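Local coordinates for protein 4-hydroxybutyrate CoA-transferase (Porphyromonas gingivalis, PDB 3D3U) that probably transfers coenzyme A between acyl-CoA thioesters and carboxylates such as acetate or 4-hydroxybutyrate, at residues A[43-46]-A[47-50]; A[273-276]-A[277-281]. One frame throughout, in Å; residues are numbered along the deposited sequence.

Contact 1. Residues A[43-46]-A[47-50]; sequences AMYR and QREK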
ATOM      1  N   ALA A  43      -7.435  24.401  -3.999  1.00 18.30           N
ATOM      2  CA  ALA A  43      -7.631  25.386  -5.111  1.00 17.00           C
ATOM      3  C   ALA A  43      -8.740  25.067  -6.104  1.00 15.00           C
ATOM      4  O   ALA A  43      -9.300  25.949  -6.678  1.00 11.84           O
ATOM      5  CB  ALA A  43      -6.301  25.774  -5.852  1.00 17.47           C
ATOM      6  N   MET A  44      -9.030  23.792  -6.303  1.00 14.50           N
ATOM      7  CA  MET A  44     -10.147  23.427  -7.166  1.00 15.39           C
ATOM      8  C   MET A  44     -11.460  23.816  -6.511  1.00 12.22           C
ATOM      9  O   MET A  44     -12.379  24.240  -7.178  1.00 10.78           O
ATOM     10  CB  MET A  44     -10.122  21.903  -7.454  1.00 16.06           C
ATOM     11  CG  MET A  44      -9.029  21.434  -8.486  1.00 18.15           C
ATOM     12  SD  MET A  44      -9.052  19.642  -8.581  1.00 20.97           S
ATOM     13  CE  MET A  44     -10.263  19.274  -9.780  1.00 18.66           C
ATOM     14  N   TYR A  45     -11.554  23.647  -5.198  1.00 10.67           N
ATOM     15  CA  TYR A  45     -12.690  24.220  -4.476  1.00 10.06           C
ATOM     16  C   TYR A  45     -12.895  25.740  -4.729  1.00  9.87           C
ATOM     17  O   TYR A  45     -13.930  26.170  -5.274  1.00  8.45           O
ATOM     18  CB  TYR A  45     -12.575  24.033  -2.978  1.00  9.54           C
ATOM     19  CG  TYR A  45     -13.839  24.372  -2.303  1.00 10.38           C
ATOM     20  CD1 TYR A  45     -14.862  23.419  -2.198  1.00 12.83           C
ATOM     21  CD2 TYR A  45     -14.074  25.644  -1.801  1.00 13.04           C
ATOM     22  CE1 TYR A  45     -16.071  23.690  -1.565  1.00  9.77           C
ATOM     23  CE2 TYR A  45     -15.295  25.944  -1.201  1.00 12.73           C
ATOM     24  CZ  TYR A  45     -16.312  24.955  -1.082  1.00 10.42           C
ATOM     25  OH  TYR A  45     -17.557  25.217  -0.473  1.00  9.11           O
ATOM     26  N   ARG A  46     -11.933  26.555  -4.317  1.00  9.05           N
ATOM     27  CA  ARG A  46     -12.068  27.974  -4.592  1.00  9.66           C
ATOM     28  C   ARG A  46     -12.392  28.301  -6.043  1.00 10.23           C
ATOM     29  O   ARG A  46     -13.160  29.203  -6.267  1.00 12.26           O
ATOM     30  CB  ARG A  46     -10.798  28.688  -4.246  1.00  9.96           C
ATOM     31  CG  ARG A  46     -10.382  28.519  -2.850  1.00 13.07           C
ATOM     32  CD  ARG A  46      -9.343  29.507  -2.495  1.00 15.66           C
ATOM     33  NE  ARG A  46      -8.168  29.072  -3.149  1.00 13.78           N
ATOM     34  CZ  ARG A  46      -7.325  28.221  -2.607  1.00 16.09           C
ATOM     35  NH1 ARG A  46      -7.552  27.742  -1.343  1.00 13.23           N
ATOM     36  NH2 ARG A  46      -6.253  27.841  -3.369  1.00 17.30           N
ATOM     37  N   GLN A  47     -11.794  27.616  -7.023  1.00 10.28           N
ATOM     38  CA  GLN A  47     -11.965  27.956  -8.417  1.00 10.77           C
ATOM     39  C   GLN A  47     -13.114  27.219  -9.036  1.00 12.81           C
ATOM     40  O   GLN A  47     -13.188  27.218 -10.251  1.00 13.62           O
ATOM     41  CB  GLN A  47     -10.695  27.722  -9.250  1.00  9.13           C
ATOM     42  CG  GLN A  47      -9.469  28.560  -8.777  1.00  8.69           C
ATOM     43  CD  GLN A  47      -9.680  30.079  -8.831  1.00 12.55           C
ATOM     44  OE1 GLN A  47     -10.072  30.598  -9.895  1.00 12.81           O
ATOM     45  NE2 GLN A  47      -9.468  30.803  -7.680  1.00 10.02           N
ATOM     46  N   ARG A  48     -14.018  26.602  -8.249  1.00 14.75           N
ATOM     47  CA  ARG A  48     -15.098  25.729  -8.833  1.00 16.22           C
ATOM     48  C   ARG A  48     -15.991  26.293  -9.940  1.00 18.74           C
ATOM     49  O   ARG A  48     -16.469  25.585 -10.847  1.00 19.44           O
ATOM     50  CB  ARG A  48     -15.991  25.186  -7.778  1.00 15.11           C
ATOM     51  CG  ARG A  48     -16.767  26.162  -7.083  1.00 12.28           C
ATOM     52  CD  ARG A  48     -17.202  25.550  -5.743  1.00 14.04           C
ATOM     53  NE  ARG A  48     -18.264  26.253  -4.996  1.00 12.26           N
ATOM     54  CZ  ARG A  48     -18.076  26.930  -3.879  1.00  7.88           C
ATOM     55  NH1 ARG A  48     -19.091  27.479  -3.235  1.00 10.20           N
ATOM     56  NH2 ARG A  48     -16.872  27.019  -3.383  1.00  8.03           N
ATOM     57  N   GLU A  49     -16.150  27.604  -9.890  1.00 22.00           N
ATOM     58  CA  GLU A  49     -17.194  28.296 -10.610  1.00 23.10           C
ATOM     59  C   GLU A  49     -16.626  28.381 -12.004  1.00 21.97           C
ATOM     60  O   GLU A  49     -17.369  28.587 -12.940  1.00 21.76           O
ATOM     61  CB  GLU A  49     -17.408  29.656  -9.905  1.00 24.94           C
ATOM     62  CG  GLU A  49     -16.989  29.631  -8.350  1.00 32.27           C
ATOM     63  CD  GLU A  49     -18.196  29.864  -7.323  1.00 39.48           C
ATOM     64  OE1 GLU A  49     -19.268  30.420  -7.794  1.00 42.88           O
ATOM     65  OE2 GLU A  49     -18.103  29.551  -6.063  1.00 33.87           O
ATOM     66  N   LYS A  50     -15.317  28.161 -12.151  1.00 20.75           N
ATOM     67  CA  LYS A  50     -14.736  28.094 -13.473  1.00 21.27           C
ATOM     68  C   LYS A  50     -14.511  26.698 -14.031  1.00 22.29           C
ATOM     69  O   LYS A  50     -14.379  26.581 -15.253  1.00 22.17           O
ATOM     70  CB  LYS A  50     -13.378  28.722 -13.546  1.00 20.60           C
ATOM     71  CG  LYS A  50     -13.292  29.961 -12.902  1.00 23.73           C
ATOM     72  CD  LYS A  50     -11.874  30.552 -13.095  1.00 32.88           C
ATOM     73  CE  LYS A  50     -11.701  31.901 -12.362  1.00 34.86           C
ATOM     74  NZ  LYS A  50     -12.973  32.696 -12.494  1.00 40.84           N
TER
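The C-terminal end of helix 38-46 is where Tyr-45 and Arg-48 meet, just as the chain leaves the helix for the loop to strand 54-57. Gln-47 N still donates to Ala-43 O at 3.0 Å, an alpha-helical bond from N of residue i+4 to O of residue i. One residue on, Arg-48 N goes back only three positions, to Tyr-45 O, also at 3.0 Å, a bond of the 3-10 kind. Tyr-45 and Arg-48 then run side by side in the same direction. With CG between the backbone N and the carbonyl carbon (chi1 65°) and the chain extended beyond it, Arg-48 brings the NH2 corner of its guanidinium over one face of the Tyr-45 ring. CZ of Arg-48 stands 4.3 Å from the centroid of that ring, an off-centre cation-pi contact with the two planes 50° apart. Glu-49 OE2 lies over a face of the same guanidinium, 3.5 Å from Arg-48 NE, pairing through charge without an N-H aimed at it. On the side toward helix 14-21, Gln-47 packs CB and CG against Ala-43 O, while its NE2 and the guanidinium of Arg-46 both reach Asp-15. Ring and carboxylate would both probably stabilise the positive charge of Arg-48, without relying on exact hydrogen-bond direction.

Contact 2. Residues A[273-276]-A[277-281]; sequences GSKE and LYDFV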
ATOM      1  N   GLY A 273       2.461   7.338   8.136  1.00 17.81           N
ATOM      2  CA  GLY A 273       2.520   7.057   9.559  1.00 17.09           C
ATOM      3  C   GLY A 273       2.759   8.339  10.280  1.00 17.92           C
ATOM      4  O   GLY A 273       2.218   9.412   9.927  1.00 18.41           O
ATOM      5  N   SER A 274       3.581   8.281  11.299  1.00 17.38           N
ATOM      6  CA  SER A 274       3.763   9.466  12.107  1.00 16.95           C
ATOM      7  C   SER A 274       4.886  10.405  11.497  1.00 17.22           C
ATOM      8  O   SER A 274       5.653  10.005  10.584  1.00 15.99           O
ATOM      9  CB  SER A 274       4.167   8.985  13.491  1.00 16.69           C
ATOM     10  OG  SER A 274       5.572   8.682  13.477  1.00 16.29           O
ATOM     11  N   LYS A 275       5.003  11.622  12.051  1.00 16.78           N
ATOM     12  CA  LYS A 275       6.034  12.526  11.708  1.00 16.56           C
ATOM     13  C   LYS A 275       7.370  11.871  11.950  1.00 17.63           C
ATOM     14  O   LYS A 275       8.301  12.081  11.179  1.00 18.45           O
ATOM     15  CB  LYS A 275       5.914  13.778  12.542  1.00 16.15           C
ATOM     16  CG  LYS A 275       6.845  14.937  12.042  1.00 16.65           C
ATOM     17  CD  LYS A 275       7.192  16.096  13.113  1.00 19.16           C
ATOM     18  CE  LYS A 275       8.550  16.841  12.798  1.00 19.10           C
ATOM     19  NZ  LYS A 275       8.467  16.857  11.242  1.00 20.53           N
ATOM     20  N   GLU A 276       7.495  11.057  12.997  1.00 18.94           N
ATOM     21  CA  GLU A 276       8.737  10.295  13.185  1.00 18.88           C
ATOM     22  C   GLU A 276       9.084   9.439  11.962  1.00 18.44           C
ATOM     23  O   GLU A 276      10.221   9.425  11.513  1.00 17.98           O
ATOM     24  CB  GLU A 276       8.637   9.410  14.395  1.00 19.40           C
ATOM     25  CG  GLU A 276       9.943   8.663  14.674  1.00 25.68           C
ATOM     26  CD  GLU A 276      10.462   8.937  16.071  1.00 32.00           C
ATOM     27  OE1 GLU A 276      11.350   8.195  16.607  1.00 31.80           O
ATOM     28  OE2 GLU A 276       9.962   9.954  16.614  1.00 36.65           O
ATOM     29  N   LEU A 277       8.106   8.712  11.419  1.00 18.22           N
ATOM     30  CA  LEU A 277       8.339   7.966  10.192  1.00 16.53           C
ATOM     31  C   LEU A 277       8.956   8.897   9.218  1.00 16.06           C
ATOM     32  O   LEU A 277      10.071   8.619   8.712  1.00 16.46           O
ATOM     33  CB  LEU A 277       7.043   7.469   9.590  1.00 16.16           C
ATOM     34  CG  LEU A 277       6.998   5.991   9.282  1.00 15.16           C
ATOM     35  CD1 LEU A 277       5.847   5.656   8.456  1.00 17.02           C
ATOM     36  CD2 LEU A 277       8.212   5.548   8.556  1.00 16.92           C
ATOM     37  N   TYR A 278       8.253  10.006   8.958  1.00 15.30           N
ATOM     38  CA  TYR A 278       8.669  10.912   7.862  1.00 15.45           C
ATOM     39  C   TYR A 278      10.048  11.397   8.088  1.00 15.56           C
ATOM     40  O   TYR A 278      10.910  11.183   7.205  1.00 16.38           O
ATOM     41  CB  TYR A 278       7.690  12.044   7.574  1.00 15.72           C
ATOM     42  CG  TYR A 278       6.286  11.497   7.363  1.00 17.05           C
ATOM     43  CD1 TYR A 278       6.085  10.291   6.698  1.00 17.34           C
ATOM     44  CD2 TYR A 278       5.161  12.144   7.870  1.00 17.74           C
ATOM     45  CE1 TYR A 278       4.820   9.739   6.542  1.00 16.03           C
ATOM     46  CE2 TYR A 278       3.866  11.590   7.702  1.00 18.64           C
ATOM     47  CZ  TYR A 278       3.715  10.370   7.043  1.00 18.08           C
ATOM     48  OH  TYR A 278       2.463   9.786   6.844  1.00 19.49           O
ATOM     49  N   ASP A 279      10.326  11.947   9.266  1.00 14.29           N
ATOM     50  CA  ASP A 279      11.737  12.268   9.510  1.00 15.43           C
ATOM     51  C   ASP A 279      12.757  11.159   9.436  1.00 15.57           C
ATOM     52  O   ASP A 279      13.885  11.453   9.146  1.00 15.70           O
ATOM     53  CB  ASP A 279      12.044  13.042  10.807  1.00 16.49           C
ATOM     54  CG  ASP A 279      11.059  14.090  11.110  1.00 17.79           C
ATOM     55  OD1 ASP A 279      10.355  14.499  10.177  1.00 25.20           O
ATOM     56  OD2 ASP A 279      10.882  14.538  12.269  1.00 19.97           O
ATOM     57  N   PHE A 280      12.405   9.918   9.750  1.00 16.66           N
ATOM     58  CA  PHE A 280      13.358   8.789   9.625  1.00 18.00           C
ATOM     59  C   PHE A 280      13.605   8.444   8.145  1.00 19.52           C
ATOM     60  O   PHE A 280      14.772   8.212   7.704  1.00 20.25           O
ATOM     61  CB  PHE A 280      12.798   7.565  10.339  1.00 16.57           C
ATOM     62  CG  PHE A 280      13.601   6.274  10.173  1.00 17.15           C
ATOM     63  CD1 PHE A 280      14.786   6.041  10.919  1.00 15.85           C
ATOM     64  CD2 PHE A 280      13.104   5.206   9.370  1.00 14.88           C
ATOM     65  CE1 PHE A 280      15.527   4.801  10.810  1.00 12.59           C
ATOM     66  CE2 PHE A 280      13.853   3.975   9.286  1.00 13.11           C
ATOM     67  CZ  PHE A 280      15.077   3.795  10.032  1.00 10.98           C
ATOM     68  N   VAL A 281      12.540   8.393   7.352  1.00 20.51           N
ATOM     69  CA  VAL A 281      12.782   7.980   5.958  1.00 21.31           C
ATOM     70  C   VAL A 281      13.421   9.063   5.083  1.00 21.83           C
ATOM     71  O   VAL A 281      14.016   8.796   3.994  1.00 22.34           O
ATOM     72  CB  VAL A 281      11.540   7.372   5.327  1.00 22.52           C
ATOM     73  CG1 VAL A 281      10.996   6.274   6.318  1.00 18.73           C
ATOM     74  CG2 VAL A 281      10.498   8.494   4.910  1.00 19.22           C
TER
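From Gly-273 to Val-281 the backbone turns out of a loop into the first turns of helix 275-281, with Tyr-278 N bonded to Ser-274 O, Asp-279 N to Lys-275 O at 2.8 Å and Phe-280 N to Glu-276 O. Ser-274 is the N-cap: its OG accepts from Leu-277 N at 3.3 Å, and it is also bonded to Asp-243 at the start of helix 243-251. Its chi1 of 81° turns OG back over the opening turn, where the amides have no preceding carbonyl of the helix to bond to. Behind the cap, Tyr-278 folds its ring toward the chain before the helix. Ser-274 O lies over one face of that ring, offset toward the rim, and the phenol OH accepts from Gly-273 N at 2.8 Å while also bonding to Ala-185 O. The phenol therefore ties the residue ahead of the cap to the first turn and to a separate loop. Gly-273 has backbone angles (phi 161°, psi -140°) in a region open mainly to glycine, and CD1 of Leu-277 packs against Gly-273 CA at 3.8 Å. This helix is the crossover of a beta-alpha-beta unit linking parallel strands 266-268 and 287-289, so the cap marks where the connection passes from loop to helix. On the exposed side, one turn apart, Lys-275 NZ meets OD1 of Asp-279 at 3.2 Å on the syn lone pair of that oxygen, a salt bridge. A bend at the last torsion of Lys-275 swings NZ round to the carboxylate. Glu-276 instead turns to Arg-250 of helix 243-251, and Phe-280 packs on Met-246 of that same helix.

How the contacts relate
Contact 1 closes one helix and contact 2 opens another: residues 43-50 cover the C-terminal exit of helix 38-46, residues 273-281 the N-terminal entry of helix 275-281. They do not touch. Their centres are 32 Å apart and their nearest atoms about 21 Å. Contact 1 belongs to the N-terminal family region, beside the six-stranded parallel sheet, and contact 2 to the C-terminal one, in the helix joining strands 266-268 and 287-289 of the larger mixed sheet. Contact 1 is also the more peripheral, its centre 30 Å from the centre of the chain against 16 Å for contact 2. Contact 2, through Ala-185 and Glu-186, bonds to chain that follows strand 176-180 of the parallel sheet.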